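Local coordinates for protein putative polyketide cyclase (Bacillus cereus, PDB 3K0Z) that is of unknown function but belongs to the SnoaL-like polyketide cyclase family of the NTF2 clan and may act on a small molecule held in its cone-shaped fold, at residues Phe86-Glu98 against Arg110-Phe124. Numbering follows the deposited sequence.
Sequences FRKIVPNIHCEIE and RLSFTGTHNDKKIDF
His94 and Thr114, and next to them Glu96 and Ser112, form the hydrogen-bonded pairs of two antiparallel strands, 93-98 and 110-117. Glu96 N gives Ser112 O a nearly straight bond of 2.9 Å (168°), whereas the bond from His94 N to Thr114 O is weak. At the loop end Thr116 N still reaches Asn92 O, and the lack of a side chain on Gly115 leaves room for that oxygen, which lies 3.1 Å from Gly115 CA.

Polar side chains tie the ends. Asn92 turns CG away from its backbone N (chi1 -176°), presenting ND2 to Thr116 OG1, which lies in the amide plane at 2.9 Å; its OD1 accepts from His94 NE2, so both ends of the amide are used and the imidazole is tethered. Nearby, His117 uses ND1 to donate, close to its ring plane, to Ile89 O at 3.2 Å. At the far end Ser112 OG donates to the anti side of Glu98 OE2, 2.5 Å away. The bend of Glu98 at chi2 (-66°) folds the carboxylate back to the serine, while its CB lies over one face of the Arg110 guanidinium, itself in cation-pi contact with Trp141 of the second subunit.

These strands are a hairpin of the curved sheet of the NTF2-like alpha+beta fold, and strand 120-124 continues the meander beyond a type II' beta turn from His117 to Lys120.

Apolar residues fill the face toward the helices, with Tyr44 of helix 30-49 covering Cys95, Ile97 and Leu111. Cys95 sets its small, polarisable sulfur obliquely against the Phe113 ring, SG to centroid 4.2 Å. The beta-branched, strand-favouring Ile93 reaches Ile122 CG2 with CD1 (4.1 Å), and Phe86 CZ meets the edge of the Phe124 ring at CZ, 4.1 Å away, beside Leu149 of helix 146-152.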
loop_
_atom_site.group_PDB
_atom_site.type_symbol
_atom_site.label_atom_id
_atom_site.label_comp_id
_atom_site.label_asym_id
_atom_site.label_seq_id
_atom_site.Cartn_x
_atom_site.Cartn_y
_atom_site.Cartn_z
ATOM N N PHE A 86 -14.840 -12.485 -7.961
ATOM C CA PHE A 86 -14.546 -12.809 -6.581
ATOM C C PHE A 86 -15.711 -13.545 -5.872
ATOM O O PHE A 86 -15.502 -14.551 -5.191
ATOM C CB PHE A 86 -14.181 -11.539 -5.825
ATOM C CG PHE A 86 -13.499 -11.811 -4.528
ATOM C CD1 PHE A 86 -14.226 -11.998 -3.365
ATOM C CD2 PHE A 86 -12.134 -11.931 -4.483
ATOM C CE1 PHE A 86 -13.577 -12.265 -2.162
ATOM C CE2 PHE A 86 -11.493 -12.172 -3.299
ATOM C CZ PHE A 86 -12.215 -12.332 -2.134
ATOM N N ARG A 87 -16.930 -13.074 -6.066
ATOM C CA ARG A 87 -18.110 -13.656 -5.403
ATOM C C ARG A 87 -18.492 -15.054 -5.847
ATOM O O ARG A 87 -19.222 -15.741 -5.153
ATOM C CB ARG A 87 -19.283 -12.708 -5.535
ATOM C CG ARG A 87 -19.187 -11.548 -4.566
ATOM C CD ARG A 87 -20.046 -10.254 -4.986
ATOM N NE ARG A 87 -19.848 -9.212 -3.954
ATOM C CZ ARG A 87 -18.861 -8.330 -3.914
ATOM N NH1 ARG A 87 -17.965 -8.222 -4.897
ATOM N NH2 ARG A 87 -18.812 -7.493 -2.891
ATOM N N LYS A 88 -17.959 -15.504 -6.978
ATOM C CA LYS A 88 -18.139 -16.877 -7.397
ATOM C C LYS A 88 -17.442 -17.910 -6.464
ATOM O O LYS A 88 -17.878 -19.062 -6.384
ATOM C CB LYS A 88 -17.627 -17.023 -8.838
ATOM C CG LYS A 88 -18.450 -16.192 -9.842
ATOM C CD LYS A 88 -17.972 -16.406 -11.278
ATOM C CE LYS A 88 -18.571 -15.374 -12.252
ATOM N NZ LYS A 88 -17.972 -15.567 -13.633
ATOM N N ILE A 89 -16.353 -17.501 -5.814
ATOM C CA ILE A 89 -15.621 -18.330 -4.860
ATOM C C ILE A 89 -15.885 -17.938 -3.397
ATOM O O ILE A 89 -16.003 -18.819 -2.550
ATOM C CB ILE A 89 -14.095 -18.251 -5.047
ATOM C CG1 ILE A 89 -13.686 -18.378 -6.515
ATOM C CG2 ILE A 89 -13.419 -19.425 -4.260
ATOM C CD1 ILE A 89 -13.998 -19.778 -7.096
ATOM N N VAL A 90 -15.942 -16.635 -3.110
ATOM C CA VAL A 90 -16.167 -16.116 -1.743
ATOM C C VAL A 90 -17.297 -15.096 -1.758
ATOM O O VAL A 90 -17.046 -13.906 -1.672
ATOM C CB VAL A 90 -14.894 -15.407 -1.156
ATOM C CG1 VAL A 90 -15.080 -15.007 0.327
ATOM C CG2 VAL A 90 -13.658 -16.324 -1.279
ATOM N N PRO A 91 -18.543 -15.568 -1.849
ATOM C CA PRO A 91 -19.641 -14.616 -1.809
ATOM C C PRO A 91 -19.849 -13.963 -0.439
ATOM O O PRO A 91 -20.344 -12.849 -0.384
ATOM C CB PRO A 91 -20.864 -15.450 -2.211
ATOM C CG PRO A 91 -20.502 -16.841 -1.927
ATOM C CD PRO A 91 -19.001 -16.948 -2.032
ATOM N N ASN A 92 -19.501 -14.636 0.659
ATOM C CA ASN A 92 -19.585 -13.989 1.966
ATOM C C ASN A 92 -18.284 -13.220 2.226
ATOM O O ASN A 92 -17.362 -13.730 2.895
ATOM C CB ASN A 92 -19.809 -14.999 3.072
ATOM C CG ASN A 92 -20.006 -14.341 4.418
ATOM O OD1 ASN A 92 -20.484 -13.200 4.503
ATOM N ND2 ASN A 92 -19.621 -15.041 5.478
ATOM N N ILE A 93 -18.239 -11.997 1.707
ATOM C CA ILE A 93 -17.088 -11.118 1.772
ATOM C C ILE A 93 -17.536 -9.678 2.090
ATOM O O ILE A 93 -18.592 -9.254 1.640
ATOM C CB ILE A 93 -16.294 -11.115 0.408
ATOM C CG1 ILE A 93 -14.902 -10.497 0.609
ATOM C CG2 ILE A 93 -17.128 -10.416 -0.732
ATOM C CD1 ILE A 93 -13.960 -11.324 1.515
ATOM N N HIS A 94 -16.697 -8.959 2.849
ATOM C CA HIS A 94 -16.990 -7.624 3.362
ATOM C C HIS A 94 -15.707 -6.816 3.374
ATOM O O HIS A 94 -14.643 -7.352 3.753
ATOM C CB HIS A 94 -17.546 -7.785 4.788
ATOM C CG HIS A 94 -18.698 -8.747 4.853
ATOM N ND1 HIS A 94 -19.990 -8.366 4.575
ATOM C CD2 HIS A 94 -18.737 -10.082 5.076
ATOM C CE1 HIS A 94 -20.783 -9.419 4.659
ATOM N NE2 HIS A 94 -20.046 -10.474 4.956
ATOM N N CYS A 95 -15.813 -5.537 3.017
ATOM C CA CYS A 95 -14.656 -4.629 2.913
ATOM C C CYS A 95 -14.821 -3.454 3.883
ATOM O O CYS A 95 -15.878 -2.843 3.884
ATOM C CB CYS A 95 -14.597 -4.097 1.480
ATOM S SG CYS A 95 -13.274 -2.899 1.203
ATOM N N GLU A 96 -13.782 -3.164 4.680
ATOM C CA GLU A 96 -13.737 -2.027 5.592
ATOM C C GLU A 96 -12.473 -1.199 5.346
ATOM O O GLU A 96 -11.450 -1.740 4.937
ATOM C CB GLU A 96 -13.751 -2.533 7.012
ATOM C CG GLU A 96 -15.068 -3.130 7.426
ATOM C CD GLU A 96 -15.191 -3.199 8.982
ATOM O OE1 GLU A 96 -14.370 -3.862 9.648
ATOM O OE2 GLU A 96 -16.098 -2.537 9.530
ATOM N N ILE A 97 -12.570 0.110 5.539
ATOM C CA ILE A 97 -11.448 1.014 5.405
ATOM C C ILE A 97 -10.793 1.193 6.797
ATOM O O ILE A 97 -11.392 1.778 7.747
ATOM C CB ILE A 97 -11.904 2.431 4.848
ATOM C CG1 ILE A 97 -12.676 2.327 3.522
ATOM C CG2 ILE A 97 -10.687 3.420 4.754
ATOM C CD1 ILE A 97 -13.349 3.676 3.086
ATOM N N GLU A 98 -9.598 0.641 6.938
ATOM C CA GLU A 98 -8.849 0.791 8.160
ATOM C C GLU A 98 -8.180 2.147 8.318
ATOM O O GLU A 98 -8.130 2.697 9.429
ATOM C CB GLU A 98 -7.809 -0.305 8.325
ATOM C CG GLU A 98 -8.377 -1.712 8.313
ATOM C CD GLU A 98 -9.263 -2.002 9.505
ATOM O OE1 GLU A 98 -8.941 -1.528 10.603
ATOM O OE2 GLU A 98 -10.289 -2.678 9.347
ATOM N N ARG A 110 -5.934 1.805 3.368
ATOM C CA ARG A 110 -5.594 0.490 3.844
ATOM C C ARG A 110 -6.910 -0.213 4.161
ATOM O O ARG A 110 -7.707 0.270 4.995
ATOM C CB ARG A 110 -4.700 0.546 5.086
ATOM C CG ARG A 110 -4.346 -0.788 5.674
ATOM C CD ARG A 110 -3.231 -0.690 6.760
ATOM N NE ARG A 110 -3.620 0.048 7.959
ATOM C CZ ARG A 110 -4.309 -0.458 8.969
ATOM N NH1 ARG A 110 -4.778 -1.685 8.925
ATOM N NH2 ARG A 110 -4.569 0.301 10.025
ATOM N N LEU A 111 -7.111 -1.354 3.538
ATOM C CA LEU A 111 -8.372 -2.101 3.626
ATOM C C LEU A 111 -8.276 -3.414 4.375
ATOM O O LEU A 111 -7.184 -3.996 4.472
ATOM C CB LEU A 111 -8.877 -2.403 2.213
ATOM C CG LEU A 111 -9.154 -1.233 1.237
ATOM C CD1 LEU A 111 -9.908 0.012 1.904
ATOM C CD2 LEU A 111 -7.900 -0.789 0.439
ATOM N N SER A 112 -9.396 -3.838 4.983
ATOM C CA SER A 112 -9.508 -5.177 5.558
ATOM C C SER A 112 -10.673 -5.863 4.836
ATOM O O SER A 112 -11.717 -5.237 4.602
ATOM C CB SER A 112 -9.708 -5.149 7.084
ATOM O OG SER A 112 -10.735 -4.245 7.427
ATOM N N PHE A 113 -10.445 -7.095 4.392
ATOM C CA PHE A 113 -11.467 -7.910 3.749
ATOM C C PHE A 113 -11.680 -9.120 4.637
ATOM O O PHE A 113 -10.718 -9.856 4.933
ATOM C CB PHE A 113 -11.007 -8.390 2.377
ATOM C CG PHE A 113 -11.009 -7.329 1.331
ATOM C CD1 PHE A 113 -12.162 -7.082 0.573
ATOM C CD2 PHE A 113 -9.865 -6.584 1.084
ATOM C CE1 PHE A 113 -12.164 -6.087 -0.397
ATOM C CE2 PHE A 113 -9.856 -5.588 0.099
ATOM C CZ PHE A 113 -11.018 -5.331 -0.623
ATOM N N THR A 114 -12.921 -9.351 5.050
ATOM C CA THR A 114 -13.236 -10.446 5.945
ATOM C C THR A 114 -14.473 -11.201 5.473
ATOM O O THR A 114 -15.345 -10.657 4.787
ATOM C CB THR A 114 -13.486 -9.955 7.390
ATOM O OG1 THR A 114 -14.583 -9.059 7.371
ATOM C CG2 THR A 114 -12.283 -9.206 7.927
ATOM N N GLY A 115 -14.532 -12.478 5.829
ATOM C CA GLY A 115 -15.685 -13.287 5.464
ATOM C C GLY A 115 -15.439 -14.755 5.789
ATOM O O GLY A 115 -14.744 -15.077 6.759
ATOM N N THR A 116 -15.999 -15.642 4.978
ATOM C CA THR A 116 -15.800 -17.039 5.190
ATOM C C THR A 116 -15.743 -17.759 3.877
ATOM O O THR A 116 -16.233 -17.284 2.887
ATOM C CB THR A 116 -16.947 -17.647 6.012
ATOM O OG1 THR A 116 -18.171 -17.500 5.297
ATOM C CG2 THR A 116 -17.101 -16.986 7.434
ATOM N N HIS A 117 -15.157 -18.944 3.903
ATOM C CA HIS A 117 -15.065 -19.815 2.731
ATOM C C HIS A 117 -15.051 -21.186 3.318
ATOM O O HIS A 117 -14.264 -21.458 4.213
ATOM C CB HIS A 117 -13.776 -19.586 1.961
ATOM C CG HIS A 117 -13.582 -20.549 0.842
ATOM N ND1 HIS A 117 -14.301 -20.462 -0.334
ATOM C CD2 HIS A 117 -12.815 -21.659 0.736
ATOM C CE1 HIS A 117 -13.961 -21.462 -1.126
ATOM N NE2 HIS A 117 -13.066 -22.207 -0.501
ATOM N N ASN A 118 -15.940 -22.029 2.831
ATOM C CA ASN A 118 -16.202 -23.300 3.434
ATOM C C ASN A 118 -16.417 -23.086 4.929
ATOM O O ASN A 118 -17.187 -22.207 5.337
ATOM C CB ASN A 118 -15.090 -24.308 3.100
ATOM C CG ASN A 118 -15.019 -24.616 1.608
ATOM O OD1 ASN A 118 -16.013 -24.488 0.882
ATOM N ND2 ASN A 118 -13.842 -25.024 1.143
ATOM N N ASP A 119 -15.745 -23.848 5.768
ATOM C CA ASP A 119 -15.951 -23.679 7.193
ATOM C C ASP A 119 -14.768 -22.892 7.749
ATOM O O ASP A 119 -14.344 -23.146 8.870
ATOM C CB ASP A 119 -16.068 -25.055 7.869
ATOM N N LYS A 120 -14.233 -21.936 6.981
ATOM C CA LYS A 120 -13.000 -21.271 7.381
ATOM C C LYS A 120 -13.142 -19.753 7.304
ATOM O O LYS A 120 -13.836 -19.238 6.434
ATOM C CB LYS A 120 -11.831 -21.743 6.493
ATOM C CG LYS A 120 -11.346 -23.188 6.731
ATOM N N LYS A 121 -12.450 -19.053 8.213
ATOM C CA LYS A 121 -12.398 -17.590 8.230
ATOM C C LYS A 121 -11.478 -17.028 7.147
ATOM O O LYS A 121 -10.367 -17.515 6.964
ATOM C CB LYS A 121 -11.906 -17.084 9.589
ATOM N N ILE A 122 -11.968 -16.001 6.450
ATOM C CA ILE A 122 -11.226 -15.261 5.457
ATOM C C ILE A 122 -10.919 -13.931 6.114
ATOM O O ILE A 122 -11.799 -13.300 6.696
ATOM C CB ILE A 122 -12.064 -14.998 4.175
ATOM C CG1 ILE A 122 -12.319 -16.299 3.436
ATOM C CG2 ILE A 122 -11.355 -14.024 3.223
ATOM C CD1 ILE A 122 -11.055 -17.088 3.055
ATOM N N ASP A 123 -9.675 -13.504 6.032
ATOM C CA ASP A 123 -9.265 -12.242 6.631
ATOM C C ASP A 123 -7.938 -11.853 6.012
ATOM O O ASP A 123 -6.930 -12.475 6.295
ATOM C CB ASP A 123 -9.098 -12.376 8.142
ATOM C CG ASP A 123 -8.776 -11.034 8.832
ATOM O OD1 ASP A 123 -8.574 -9.955 8.177
ATOM O OD2 ASP A 123 -8.752 -11.072 10.072
ATOM N N PHE A 124 -7.961 -10.872 5.123
ATOM C CA PHE A 124 -6.751 -10.401 4.471
ATOM C C PHE A 124 -6.851 -8.907 4.256
ATOM O O PHE A 124 -7.948 -8.339 4.281
ATOM C CB PHE A 124 -6.452 -11.142 3.131
ATOM C CG PHE A 124 -7.453 -10.863 2.032
ATOM C CD1 PHE A 124 -8.642 -11.605 1.952
ATOM C CD2 PHE A 124 -7.223 -9.870 1.088
ATOM C CE1 PHE A 124 -9.574 -11.336 0.960
ATOM C CE2 PHE A 124 -8.157 -9.615 0.084
ATOM C CZ PHE A 124 -9.330 -10.363 0.017
HETATM O O HOH W 1 -18.214 -17.155 1.060
HETATM O O HOH W 2 -14.105 -6.763 6.557
HETATM O O HOH W 3 -12.979 -5.640 8.514
HETATM O O HOH W 4 -6.662 -0.514 11.860
#